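Local coordinates for protein Crov588 (Cafeteriavirus, PDB 6NYR) that is of unknown function but folds as a circular leucine-rich-repeat solenoid built largely from FNIP repeats, at residues 563-568 against 585-590; 607-612 against 629-634; 225-230 against 248-253; 185-190 against 207-212. All blocks are in the same frame, centred on the assembly; numbering follows the deposited sequence.

Contact 1. Residues 563-568 against 585-590; sequences HLEFGP and HLTFGT
With CG anti to the carbonyl carbon in both residues (chi1 -63° in His563, -64° in His585), the two imidazoles leave their strands in the same direction and meet face to face. They form an offset stack whose centroids lie 4.2 Å apart; His585 ND1 sits over one face of the His563 ring, toward its rim, and His585 CB adds a CH-pi contact to that ring. On the other face of the sheet Leu564 and Leu586 both hold CG anti to the backbone N, so they run side by side and Leu586 CD1 lies 3.7 Å from Leu564 CD2. The Phe566 and Phe588 rings are nearly parallel but slid apart, and Phe566 CD2 lies 3.6 Å from Phe588 CD1. Parallel strand pairing fixes this register: Leu564 N donates to His585 O at 2.9 Å, Thr587 N to Leu564 O, and Phe566 N to Thr587 O. A water donates to Leu564 O and also bonds Thr587 OG1. Beyond the strands, Thr590 OG1 bonds Pro568 O from above the carbonyl plane. This is the rung-to-rung stacking of a leucine-rich-repeat solenoid, continued by strand 541-543 beside 563-565 and by strand 607-609 beside 585-587.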
loop_
_atom_site.group_PDB
_atom_site.type_symbol
_atom_site.label_atom_id
_atom_site.label_comp_id
_atom_site.label_asym_id
_atom_site.label_seq_id
_atom_site.Cartn_x
_atom_site.Cartn_y
_atom_site.Cartn_z
ATOM N N HIS A 563 -9.545 25.937 4.008
ATOM C CA HIS A 563 -8.254 25.304 4.266
ATOM C C HIS A 563 -7.152 26.128 3.618
ATOM O O HIS A 563 -7.114 26.265 2.390
ATOM C CB HIS A 563 -8.234 23.870 3.725
ATOM C CG HIS A 563 -9.230 22.967 4.381
ATOM N ND1 HIS A 563 -10.585 23.217 4.367
ATOM C CD2 HIS A 563 -9.064 21.825 5.088
ATOM C CE1 HIS A 563 -11.212 22.263 5.035
ATOM N NE2 HIS A 563 -10.310 21.406 5.480
ATOM N N LEU A 564 -6.255 26.670 4.440
ATOM C CA LEU A 564 -5.154 27.496 3.959
ATOM C C LEU A 564 -3.833 26.958 4.484
ATOM O O LEU A 564 -3.660 26.796 5.695
ATOM C CB LEU A 564 -5.336 28.955 4.389
ATOM C CG LEU A 564 -4.195 29.905 4.030
ATOM C CD1 LEU A 564 -3.910 29.894 2.538
ATOM C CD2 LEU A 564 -4.524 31.320 4.505
ATOM N N GLU A 565 -2.904 26.696 3.569
ATOM C CA GLU A 565 -1.570 26.212 3.918
ATOM C C GLU A 565 -0.534 27.130 3.282
ATOM O O GLU A 565 -0.446 27.213 2.050
ATOM C CB GLU A 565 -1.357 24.765 3.465
ATOM C CG GLU A 565 0.040 24.231 3.761
ATOM C CD GLU A 565 0.225 22.780 3.347
ATOM O OE1 GLU A 565 -0.778 22.139 2.963
ATOM O OE2 GLU A 565 1.376 22.290 3.380
ATOM N N PHE A 566 0.226 27.832 4.121
ATOM C CA PHE A 566 1.383 28.590 3.668
ATOM C C PHE A 566 2.606 27.685 3.568
ATOM O O PHE A 566 2.725 26.682 4.278
ATOM C CB PHE A 566 1.684 29.749 4.621
ATOM C CG PHE A 566 0.678 30.854 4.563
ATOM C CD1 PHE A 566 0.580 31.658 3.440
ATOM C CD2 PHE A 566 -0.166 31.098 5.632
ATOM C CE1 PHE A 566 -0.346 32.673 3.380
ATOM C CE2 PHE A 566 -1.096 32.119 5.576
ATOM C CZ PHE A 566 -1.183 32.905 4.449
ATOM N N GLY A 567 3.529 28.058 2.687
ATOM C CA GLY A 567 4.716 27.272 2.452
ATOM C C GLY A 567 5.906 27.677 3.296
ATOM O O GLY A 567 5.850 28.614 4.095
ATOM N N PRO A 568 7.025 26.969 3.110
ATOM C CA PRO A 568 8.226 27.231 3.915
ATOM C C PRO A 568 8.599 28.696 4.100
ATOM O O PRO A 568 8.866 29.121 5.228
ATOM C CB PRO A 568 9.324 26.483 3.140
ATOM C CG PRO A 568 8.603 25.303 2.539
ATOM C CD PRO A 568 7.163 25.756 2.276
ATOM N N HIS A 585 -9.258 25.545 8.767
ATOM C CA HIS A 585 -7.948 24.912 8.884
ATOM C C HIS A 585 -6.877 25.861 8.366
ATOM O O HIS A 585 -6.919 26.272 7.202
ATOM C CB HIS A 585 -7.901 23.596 8.096
ATOM C CG HIS A 585 -8.827 22.546 8.617
ATOM N ND1 HIS A 585 -10.199 22.685 8.599
ATOM C CD2 HIS A 585 -8.577 21.343 9.183
ATOM C CE1 HIS A 585 -10.752 21.609 9.131
ATOM N NE2 HIS A 585 -9.791 20.780 9.494
ATOM N N LEU A 586 -5.918 26.204 9.226
ATOM C CA LEU A 586 -4.821 27.091 8.861
ATOM C C LEU A 586 -3.495 26.464 9.264
ATOM O O LEU A 586 -3.320 26.059 10.418
ATOM C CB LEU A 586 -4.981 28.459 9.527
ATOM C CG LEU A 586 -3.878 29.494 9.306
ATOM C CD1 LEU A 586 -3.735 29.841 7.844
ATOM C CD2 LEU A 586 -4.189 30.744 10.139
ATOM N N THR A 587 -2.561 26.397 8.316
ATOM C CA THR A 587 -1.233 25.848 8.566
ATOM C C THR A 587 -0.182 26.822 8.053
ATOM O O THR A 587 -0.157 27.140 6.859
ATOM C CB THR A 587 -1.051 24.479 7.893
ATOM O OG1 THR A 587 -1.939 23.525 8.490
ATOM C CG2 THR A 587 0.394 23.995 8.022
ATOM N N PHE A 588 0.699 27.267 8.944
ATOM C CA PHE A 588 1.841 28.081 8.556
ATOM C C PHE A 588 3.040 27.197 8.236
ATOM O O PHE A 588 3.201 26.107 8.793
ATOM C CB PHE A 588 2.225 29.064 9.666
ATOM C CG PHE A 588 1.205 30.137 9.905
ATOM C CD1 PHE A 588 1.099 31.216 9.046
ATOM C CD2 PHE A 588 0.358 30.072 11.000
ATOM C CE1 PHE A 588 0.161 32.205 9.263
ATOM C CE2 PHE A 588 -0.578 31.059 11.226
ATOM C CZ PHE A 588 -0.678 32.127 10.358
ATOM N N GLY A 589 3.896 27.693 7.344
ATOM C CA GLY A 589 5.081 26.969 6.947
ATOM C C GLY A 589 6.244 27.173 7.898
ATOM O O GLY A 589 6.147 27.839 8.929
ATOM N N THR A 590 7.388 26.604 7.508
ATOM C CA THR A 590 8.525 26.497 8.416
ATOM C C THR A 590 8.948 27.850 8.985
ATOM O O THR A 590 9.240 27.962 10.182
ATOM C CB THR A 590 9.705 25.830 7.696
ATOM O OG1 THR A 590 10.056 26.595 6.536
ATOM C CG2 THR A 590 9.359 24.408 7.276
HETATM O O HOH W 1 -4.393 23.794 6.695
#

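Contact 2. Residues 607-612 against 629-634; sequences YLTFGL and HLTFGW
Two successive rungs of the leucine-rich-repeat solenoid pair here as parallel strands, 607-609 and 629-631, near the C-terminal end of the repeat array. Their axes run 4.8 Å apart and only 3° from parallel. Leu608 N donates to His629 O almost straight, with an N-H...O angle of 176°; Thr631 N to Leu608 O and Phe610 N to Thr631 O complete the ladder. On the face bearing Tyr607 and Thr609, the Tyr607 and His629 rings make an offset stack with planes at 10°. The longer tyrosine reaches across the imidazole, so its OH lies over the centre of the His629 ring, while His629 CB lies over the centre of the phenol, 3.8 Å from its centroid. The opposite face is apolar: Leu630 CD1 touches Leu608 CD2 and also meets the edge of the Phe610 ring at CE2, 3.8 Å away. Phe610 and Phe632 lie nearly parallel with little overlap. Further along, Leu612 CD1 meets the edge of the Trp634 indole, in its plane, at CE3. Strand 651-655 flanks the pair beyond His629 and Thr631. One water joins the rungs, donating to Leu608 O and bonding both Thr609 OG1, at 2.9 Å, and Thr631 OG1, at 3.1 Å.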
loop_
_atom_site.group_PDB
_atom_site.type_symbol
_atom_site.label_atom_id
_atom_site.label_comp_id
_atom_site.label_asym_id
_atom_site.label_seq_id
_atom_site.Cartn_x
_atom_site.Cartn_y
_atom_site.Cartn_z
ATOM N N TYR A 607 -8.683 24.225 13.439
ATOM C CA TYR A 607 -7.358 23.615 13.376
ATOM C C TYR A 607 -6.336 24.694 13.055
ATOM O O TYR A 607 -6.444 25.372 12.027
ATOM C CB TYR A 607 -7.337 22.498 12.328
ATOM C CG TYR A 607 -7.889 21.188 12.849
ATOM C CD1 TYR A 607 -9.194 21.100 13.315
ATOM C CD2 TYR A 607 -7.112 20.040 12.864
ATOM C CE1 TYR A 607 -9.703 19.910 13.800
ATOM C CE2 TYR A 607 -7.614 18.843 13.341
ATOM C CZ TYR A 607 -8.910 18.783 13.804
ATOM O OH TYR A 607 -9.411 17.591 14.278
ATOM N N LEU A 608 -5.363 24.866 13.943
ATOM C CA LEU A 608 -4.307 25.852 13.775
ATOM C C LEU A 608 -2.960 25.177 13.967
ATOM O O LEU A 608 -2.726 24.529 14.994
ATOM C CB LEU A 608 -4.466 26.997 14.777
ATOM C CG LEU A 608 -3.480 28.155 14.654
ATOM C CD1 LEU A 608 -3.523 28.712 13.241
ATOM C CD2 LEU A 608 -3.811 29.226 15.675
ATOM N N THR A 609 -2.084 25.312 12.977
ATOM C CA THR A 609 -0.750 24.730 13.047
ATOM C C THR A 609 0.282 25.794 12.708
ATOM O O THR A 609 0.296 26.318 11.589
ATOM C CB THR A 609 -0.617 23.531 12.100
ATOM O OG1 THR A 609 -1.580 22.529 12.453
ATOM C CG2 THR A 609 0.782 22.931 12.184
ATOM N N PHE A 610 1.142 26.108 13.673
ATOM C CA PHE A 610 2.312 26.941 13.445
ATOM C C PHE A 610 3.481 26.066 13.007
ATOM O O PHE A 610 3.539 24.871 13.315
ATOM C CB PHE A 610 2.672 27.719 14.710
ATOM C CG PHE A 610 1.603 28.673 15.151
ATOM C CD1 PHE A 610 1.508 29.938 14.595
ATOM C CD2 PHE A 610 0.682 28.301 16.118
ATOM C CE1 PHE A 610 0.519 30.817 14.998
ATOM C CE2 PHE A 610 -0.309 29.176 16.523
ATOM C CZ PHE A 610 -0.390 30.432 15.961
ATOM N N GLY A 611 4.407 26.668 12.272
ATOM C CA GLY A 611 5.544 25.962 11.719
ATOM C C GLY A 611 6.757 25.951 12.629
ATOM O O GLY A 611 6.686 26.274 13.816
ATOM N N LEU A 612 7.903 25.603 12.037
ATOM C CA LEU A 612 9.095 25.291 12.822
ATOM C C LEU A 612 9.565 26.494 13.630
ATOM O O LEU A 612 9.870 26.371 14.822
ATOM C CB LEU A 612 10.209 24.795 11.895
ATOM C CG LEU A 612 11.498 24.271 12.522
ATOM C CD1 LEU A 612 12.193 23.291 11.567
ATOM C CD2 LEU A 612 12.462 25.388 12.892
ATOM N N HIS A 629 -7.839 22.184 17.971
ATOM C CA HIS A 629 -6.564 21.503 17.778
ATOM C C HIS A 629 -5.496 22.544 17.475
ATOM O O HIS A 629 -5.490 23.144 16.394
ATOM C CB HIS A 629 -6.672 20.475 16.651
ATOM C CG HIS A 629 -7.526 19.293 16.996
ATOM N ND1 HIS A 629 -8.886 19.386 17.198
ATOM C CD2 HIS A 629 -7.208 17.990 17.181
ATOM C CE1 HIS A 629 -9.369 18.193 17.490
ATOM N NE2 HIS A 629 -8.372 17.327 17.487
ATOM N N LEU A 630 -4.583 22.739 18.424
ATOM C CA LEU A 630 -3.538 23.751 18.332
ATOM C C LEU A 630 -2.186 23.059 18.329
ATOM O O LEU A 630 -1.866 22.315 19.261
ATOM C CB LEU A 630 -3.626 24.731 19.500
ATOM C CG LEU A 630 -2.546 25.814 19.550
ATOM C CD1 LEU A 630 -2.560 26.648 18.281
ATOM C CD2 LEU A 630 -2.723 26.685 20.784
ATOM N N THR A 631 -1.398 23.301 17.286
ATOM C CA THR A 631 -0.094 22.675 17.133
ATOM C C THR A 631 0.979 23.740 16.961
ATOM O O THR A 631 0.869 24.609 16.087
ATOM C CB THR A 631 -0.078 21.719 15.937
ATOM O OG1 THR A 631 -1.065 20.697 16.128
ATOM C CG2 THR A 631 1.292 21.075 15.791
ATOM N N PHE A 632 2.008 23.666 17.796
ATOM C CA PHE A 632 3.170 24.534 17.711
ATOM C C PHE A 632 4.359 23.753 17.167
ATOM O O PHE A 632 4.373 22.519 17.154
ATOM C CB PHE A 632 3.523 25.114 19.078
ATOM C CG PHE A 632 2.558 26.146 19.559
ATOM C CD1 PHE A 632 2.611 27.443 19.075
ATOM C CD2 PHE A 632 1.585 25.820 20.490
ATOM C CE1 PHE A 632 1.715 28.395 19.517
ATOM C CE2 PHE A 632 0.691 26.767 20.932
ATOM C CZ PHE A 632 0.756 28.053 20.445
ATOM N N GLY A 633 5.373 24.497 16.733
ATOM C CA GLY A 633 6.535 23.923 16.092
ATOM C C GLY A 633 7.698 23.716 17.053
ATOM O O GLY A 633 7.606 23.936 18.256
ATOM N N TRP A 634 8.820 23.286 16.463
ATOM C CA TRP A 634 10.016 22.947 17.232
ATOM C C TRP A 634 10.466 24.111 18.101
ATOM O O TRP A 634 10.698 23.948 19.303
ATOM C CB TRP A 634 11.107 22.539 16.238
ATOM C CG TRP A 634 12.288 21.794 16.759
ATOM C CD1 TRP A 634 12.491 21.328 18.023
ATOM C CD2 TRP A 634 13.444 21.417 15.999
ATOM N NE1 TRP A 634 13.707 20.689 18.101
ATOM C CE2 TRP A 634 14.310 20.729 16.870
ATOM C CE3 TRP A 634 13.829 21.596 14.667
ATOM C CZ2 TRP A 634 15.537 20.217 16.449
ATOM C CZ3 TRP A 634 15.048 21.091 14.254
ATOM C CH2 TRP A 634 15.889 20.413 15.143
HETATM O O HOH W 2 -3.510 21.625 14.407
#

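Contact 3. Residues 225-230 against 248-253; sequences NVLPNS and VLPNSL
Consecutive coils of the leucine-rich-repeat solenoid nest here through their Val-Leu-Pro-Asn-Ser loops, each of which leads into the next strand. The segments carry no regular strand; their touching parts run 11° apart, and the loops pack staggered, with Asn229 CA nearest Pro250 CA. Leu227 is the main projection. With CG anti to the carbonyl carbon (chi1 -64°), its side chain enters the hollow formed by the Val248 carbonyl, the Pro250 ring and the tip of Leu249. Leu227 CD1 lies 3.4 Å from Val248 O and 4.0 Å from Leu249 CD2, and Leu227 CB rests 3.8 Å from Pro250 CD. The answering bump is Pro250, whose CB is directed toward 225-230 and whose ring crosses Leu227 obliquely. Pro250 CB comes within 3.3 Å of Pro228 O, and Asn229 OD1 lies alongside the same CB, that side chain sliding past the ring in the opposite sense. Beside the Leu227 side chain, a water accepts from Leu227 N and donates to Val248 O, bridging the two backbones. Leu234 of strand 233-235 touches both Leu227 and Leu249, adding a strand leucine to the packing. At the other end, Ser252 holds OG in the crowded position between its backbone N and carbonyl carbon. Asn229 O and Leu231 O are alternative acceptors for its single proton, and Ser252 OG stands 2.6 Å from Asn229 O.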
loop_
_atom_site.group_PDB
_atom_site.type_symbol
_atom_site.label_atom_id
_atom_site.label_comp_id
_atom_site.label_asym_id
_atom_site.label_seq_id
_atom_site.Cartn_x
_atom_site.Cartn_y
_atom_site.Cartn_z
ATOM N N ASN A 225 0.310 -39.963 -8.422
ATOM C CA ASN A 225 -0.437 -40.339 -7.226
ATOM C C ASN A 225 0.256 -39.910 -5.939
ATOM O O ASN A 225 0.013 -40.492 -4.875
ATOM C CB ASN A 225 -0.696 -41.851 -7.206
ATOM C CG ASN A 225 -1.531 -42.317 -8.386
ATOM O OD1 ASN A 225 -1.123 -43.198 -9.142
ATOM N ND2 ASN A 225 -2.703 -41.715 -8.554
ATOM N N VAL A 226 1.120 -38.903 -6.017
ATOM C CA VAL A 226 1.691 -38.296 -4.820
ATOM C C VAL A 226 0.859 -37.103 -4.371
ATOM O O VAL A 226 0.653 -36.897 -3.173
ATOM C CB VAL A 226 3.154 -37.891 -5.084
ATOM C CG1 VAL A 226 3.735 -37.189 -3.868
ATOM C CG2 VAL A 226 3.985 -39.111 -5.454
ATOM N N LEU A 227 0.373 -36.311 -5.318
ATOM C CA LEU A 227 -0.437 -35.132 -5.036
ATOM C C LEU A 227 -1.899 -35.534 -4.900
ATOM O O LEU A 227 -2.437 -36.203 -5.795
ATOM C CB LEU A 227 -0.281 -34.109 -6.150
ATOM C CG LEU A 227 1.118 -33.515 -6.326
ATOM C CD1 LEU A 227 1.189 -32.604 -7.530
ATOM C CD2 LEU A 227 1.508 -32.760 -5.060
ATOM N N PRO A 228 -2.562 -35.171 -3.805
ATOM C CA PRO A 228 -3.942 -35.627 -3.606
ATOM C C PRO A 228 -4.916 -34.942 -4.552
ATOM O O PRO A 228 -4.689 -33.824 -5.021
ATOM C CB PRO A 228 -4.235 -35.265 -2.144
ATOM C CG PRO A 228 -3.282 -34.145 -1.828
ATOM C CD PRO A 228 -2.051 -34.394 -2.656
ATOM N N ASN A 229 -6.025 -35.637 -4.821
ATOM C CA ASN A 229 -7.060 -35.121 -5.709
ATOM C C ASN A 229 -7.854 -33.972 -5.101
ATOM O O ASN A 229 -8.808 -33.506 -5.735
ATOM C CB ASN A 229 -8.019 -36.245 -6.124
ATOM C CG ASN A 229 -7.416 -37.171 -7.164
ATOM O OD1 ASN A 229 -6.657 -36.733 -8.033
ATOM N ND2 ASN A 229 -7.759 -38.453 -7.091
ATOM N N SER A 230 -7.508 -33.517 -3.897
ATOM C CA SER A 230 -8.149 -32.351 -3.306
ATOM C C SER A 230 -7.360 -31.069 -3.538
ATOM O O SER A 230 -7.907 -29.977 -3.337
ATOM C CB SER A 230 -8.337 -32.552 -1.796
ATOM O OG SER A 230 -7.111 -32.881 -1.164
ATOM N N VAL A 248 0.365 -36.495 -12.896
ATOM C CA VAL A 248 0.953 -36.180 -11.600
ATOM C C VAL A 248 0.275 -34.961 -10.971
ATOM O O VAL A 248 0.113 -34.893 -9.755
ATOM C CB VAL A 248 2.483 -35.986 -11.701
ATOM C CG1 VAL A 248 2.887 -35.476 -13.056
ATOM C CG2 VAL A 248 2.962 -35.037 -10.606
ATOM N N LEU A 249 -0.112 -33.981 -11.782
ATOM C CA LEU A 249 -0.889 -32.860 -11.246
ATOM C C LEU A 249 -2.351 -33.271 -11.123
ATOM O O LEU A 249 -2.929 -33.768 -12.095
ATOM C CB LEU A 249 -0.766 -31.633 -12.142
ATOM C CG LEU A 249 0.639 -31.065 -12.337
ATOM C CD1 LEU A 249 0.626 -29.906 -13.322
ATOM C CD2 LEU A 249 1.222 -30.626 -11.002
ATOM N N PRO A 250 -2.977 -33.100 -9.958
ATOM C CA PRO A 250 -4.361 -33.566 -9.803
ATOM C C PRO A 250 -5.332 -32.732 -10.624
ATOM O O PRO A 250 -5.078 -31.578 -10.978
ATOM C CB PRO A 250 -4.628 -33.421 -8.300
ATOM C CG PRO A 250 -3.708 -32.325 -7.865
ATOM C CD PRO A 250 -2.473 -32.438 -8.737
ATOM N N ASN A 251 -6.472 -33.349 -10.918
ATOM C CA ASN A 251 -7.514 -32.784 -11.767
ATOM C C ASN A 251 -8.369 -31.746 -11.060
ATOM O O ASN A 251 -9.374 -31.304 -11.626
ATOM C CB ASN A 251 -8.378 -33.928 -12.291
ATOM C CG ASN A 251 -7.691 -34.721 -13.392
ATOM O OD1 ASN A 251 -7.013 -34.156 -14.253
ATOM N ND2 ASN A 251 -7.834 -36.042 -13.347
ATOM N N SER A 252 -7.987 -31.351 -9.849
ATOM C CA SER A 252 -8.694 -30.340 -9.074
ATOM C C SER A 252 -7.933 -29.023 -8.985
ATOM O O SER A 252 -8.456 -28.051 -8.428
ATOM C CB SER A 252 -8.965 -30.878 -7.666
ATOM O OG SER A 252 -7.836 -31.585 -7.174
ATOM N N LEU A 253 -6.715 -28.966 -9.520
ATOM C CA LEU A 253 -5.844 -27.810 -9.335
ATOM C C LEU A 253 -6.382 -26.586 -10.068
ATOM O O LEU A 253 -6.729 -26.657 -11.251
ATOM C CB LEU A 253 -4.441 -28.152 -9.833
ATOM C CG LEU A 253 -3.248 -27.378 -9.278
ATOM C CD1 LEU A 253 -3.098 -27.544 -7.789
ATOM C CD2 LEU A 253 -1.979 -27.847 -10.010
HETATM O O HOH W 3 1.404 -36.672 -8.239
#

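Contact 4. Residues 185-190 against 207-212; sequences NSLTYL and NSLTHL
The backbones run in parallel register from Tyr189 opposite His211 to Leu190 opposite Leu212, while ahead of them Thr188 CA and Leu209 CA approach to 4.0 Å where the loops lead into the strands. Thr188 O takes two backbone donors: His211 N nearly along the C=O axis, and Thr210 N on a lone pair in the carbonyl plane, at 2.9 Å. Leu190 N donates to His211 O. Tyr189 and His211 both place CG anti to the carbonyl carbon, and their rings form an offset stack with planes at 7° and centroids 4.2 Å apart; Tyr189 CZ lies over the centre of the imidazole. Thr210 OG1 meets the edge of that imidazole in its plane, hydrogen-bonded to ND1 at 2.9 Å, which should restrain the ring's rotation. On the leucine face, Leu209 CD1 packs 3.8 Å from Leu190 CB, and Leu212 CD1 lies beside Leu190 CD2. Ser208 OG, between its own backbone N and carbonyl carbon (chi1 52°), lies 2.6 Å from Asn185 O and 2.8 Å from Leu187 O. Its one proton can go to either carbonyl or be shared, so a single serine hydroxyl supplements the backbone bonds between coils.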
loop_
_atom_site.group_PDB
_atom_site.type_symbol
_atom_site.label_atom_id
_atom_site.label_comp_id
_atom_site.label_asym_id
_atom_site.label_seq_id
_atom_site.Cartn_x
_atom_site.Cartn_y
_atom_site.Cartn_z
ATOM N N ASN A 185 -4.952 -36.546 8.612
ATOM C CA ASN A 185 -5.974 -36.643 7.582
ATOM C C ASN A 185 -6.821 -35.385 7.474
ATOM O O ASN A 185 -7.604 -35.263 6.524
ATOM C CB ASN A 185 -6.887 -37.829 7.901
ATOM C CG ASN A 185 -6.244 -39.169 7.608
ATOM O OD1 ASN A 185 -5.713 -39.393 6.521
ATOM N ND2 ASN A 185 -6.278 -40.067 8.586
ATOM N N SER A 186 -6.684 -34.464 8.423
ATOM C CA SER A 186 -7.421 -33.209 8.437
ATOM C C SER A 186 -6.661 -32.044 7.819
ATOM O O SER A 186 -7.245 -30.966 7.656
ATOM C CB SER A 186 -7.793 -32.861 9.886
ATOM O OG SER A 186 -6.653 -32.955 10.733
ATOM N N LEU A 187 -5.396 -32.233 7.459
ATOM C CA LEU A 187 -4.553 -31.119 7.044
ATOM C C LEU A 187 -5.008 -30.568 5.698
ATOM O O LEU A 187 -5.311 -31.320 4.767
ATOM C CB LEU A 187 -3.100 -31.579 6.975
ATOM C CG LEU A 187 -2.006 -30.517 7.024
ATOM C CD1 LEU A 187 -1.987 -29.823 8.375
ATOM C CD2 LEU A 187 -0.648 -31.150 6.728
ATOM N N THR A 188 -5.056 -29.240 5.604
ATOM C CA THR A 188 -5.480 -28.552 4.395
ATOM C C THR A 188 -4.434 -27.596 3.838
ATOM O O THR A 188 -4.347 -27.444 2.617
ATOM C CB THR A 188 -6.763 -27.745 4.656
ATOM O OG1 THR A 188 -6.492 -26.712 5.614
ATOM C CG2 THR A 188 -7.869 -28.639 5.188
ATOM N N TYR A 189 -3.657 -26.939 4.699
ATOM C CA TYR A 189 -2.590 -26.031 4.291
ATOM C C TYR A 189 -1.260 -26.605 4.769
ATOM O O TYR A 189 -1.083 -26.845 5.969
ATOM C CB TYR A 189 -2.800 -24.630 4.881
ATOM C CG TYR A 189 -3.888 -23.804 4.232
ATOM C CD1 TYR A 189 -5.192 -24.275 4.149
ATOM C CD2 TYR A 189 -3.616 -22.541 3.725
ATOM C CE1 TYR A 189 -6.190 -23.519 3.561
ATOM C CE2 TYR A 189 -4.607 -21.776 3.137
ATOM C CZ TYR A 189 -5.890 -22.267 3.060
ATOM O OH TYR A 189 -6.876 -21.508 2.474
ATOM N N LEU A 190 -0.329 -26.817 3.841
ATOM C CA LEU A 190 1.016 -27.283 4.174
ATOM C C LEU A 190 2.020 -26.355 3.513
ATOM O O LEU A 190 1.971 -26.151 2.294
ATOM C CB LEU A 190 1.239 -28.728 3.725
ATOM C CG LEU A 190 2.628 -29.326 3.974
ATOM C CD1 LEU A 190 3.034 -29.215 5.435
ATOM C CD2 LEU A 190 2.683 -30.788 3.517
ATOM N N ASN A 207 -5.521 -36.898 2.063
ATOM C CA ASN A 207 -6.606 -36.766 1.102
ATOM C C ASN A 207 -7.366 -35.459 1.221
ATOM O O ASN A 207 -8.322 -35.248 0.465
ATOM C CB ASN A 207 -7.601 -37.913 1.303
ATOM C CG ASN A 207 -8.406 -37.762 2.596
ATOM O OD1 ASN A 207 -8.003 -37.035 3.511
ATOM N ND2 ASN A 207 -9.548 -38.441 2.669
ATOM N N SER A 208 -6.969 -34.584 2.136
ATOM C CA SER A 208 -7.686 -33.347 2.389
ATOM C C SER A 208 -6.891 -32.096 2.058
ATOM O O SER A 208 -7.419 -30.988 2.214
ATOM C CB SER A 208 -8.113 -33.296 3.862
ATOM O OG SER A 208 -6.996 -33.538 4.706
ATOM N N LEU A 209 -5.656 -32.233 1.589
ATOM C CA LEU A 209 -4.798 -31.074 1.383
ATOM C C LEU A 209 -5.285 -30.259 0.190
ATOM O O LEU A 209 -5.559 -30.806 -0.882
ATOM C CB LEU A 209 -3.357 -31.533 1.162
ATOM C CG LEU A 209 -2.242 -30.500 1.320
ATOM C CD1 LEU A 209 -2.157 -30.058 2.774
ATOM C CD2 LEU A 209 -0.907 -31.054 0.855
ATOM N N THR A 210 -5.413 -28.946 0.386
ATOM C CA THR A 210 -5.829 -28.036 -0.673
ATOM C C THR A 210 -4.732 -27.081 -1.119
ATOM O O THR A 210 -4.717 -26.687 -2.285
ATOM C CB THR A 210 -7.048 -27.211 -0.228
ATOM O OG1 THR A 210 -6.729 -26.456 0.949
ATOM C CG2 THR A 210 -8.234 -28.125 0.057
ATOM N N HIS A 211 -3.819 -26.701 -0.225
ATOM C CA HIS A 211 -2.789 -25.710 -0.520
ATOM C C HIS A 211 -1.432 -26.304 -0.168
ATOM O O HIS A 211 -1.201 -26.680 0.987
ATOM C CB HIS A 211 -3.005 -24.417 0.276
ATOM C CG HIS A 211 -4.168 -23.597 -0.185
ATOM N ND1 HIS A 211 -5.469 -24.048 -0.131
ATOM C CD2 HIS A 211 -4.226 -22.340 -0.686
ATOM C CE1 HIS A 211 -6.278 -23.109 -0.589
ATOM N NE2 HIS A 211 -5.549 -22.063 -0.934
ATOM N N LEU A 212 -0.533 -26.369 -1.148
ATOM C CA LEU A 212 0.807 -26.909 -0.947
ATOM C C LEU A 212 1.816 -25.898 -1.466
ATOM O O LEU A 212 1.789 -25.538 -2.649
ATOM C CB LEU A 212 0.980 -28.254 -1.658
ATOM C CG LEU A 212 2.370 -28.887 -1.575
ATOM C CD1 LEU A 212 2.780 -29.118 -0.129
ATOM C CD2 LEU A 212 2.422 -30.195 -2.363
#

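In the fold
All four contacts repeat one theme, coil against next coil, at different places around the circular leucine-rich-repeat array. Contacts 1 and 2 are in series, centres 10 Å apart, and interlock because strands 585-587 and 607-609 are themselves neighbours: Phe588 N lies 2.8 Å from Thr609 O and Leu586 O 2.9 Å from Thr609 N, both probable hydrogen bonds. Contacts 3 and 4 are likewise adjacent, with centres 12 Å apart; Ser230 OG probably bonds Leu209 O at 2.6 Å, and Leu227 CD2 packs 3.8 Å from Leu212 CD2. The two pairs lie on opposite sides of the chain's centre, contacts 1 and 3 being 63 Å apart between centres, as expected across a ring.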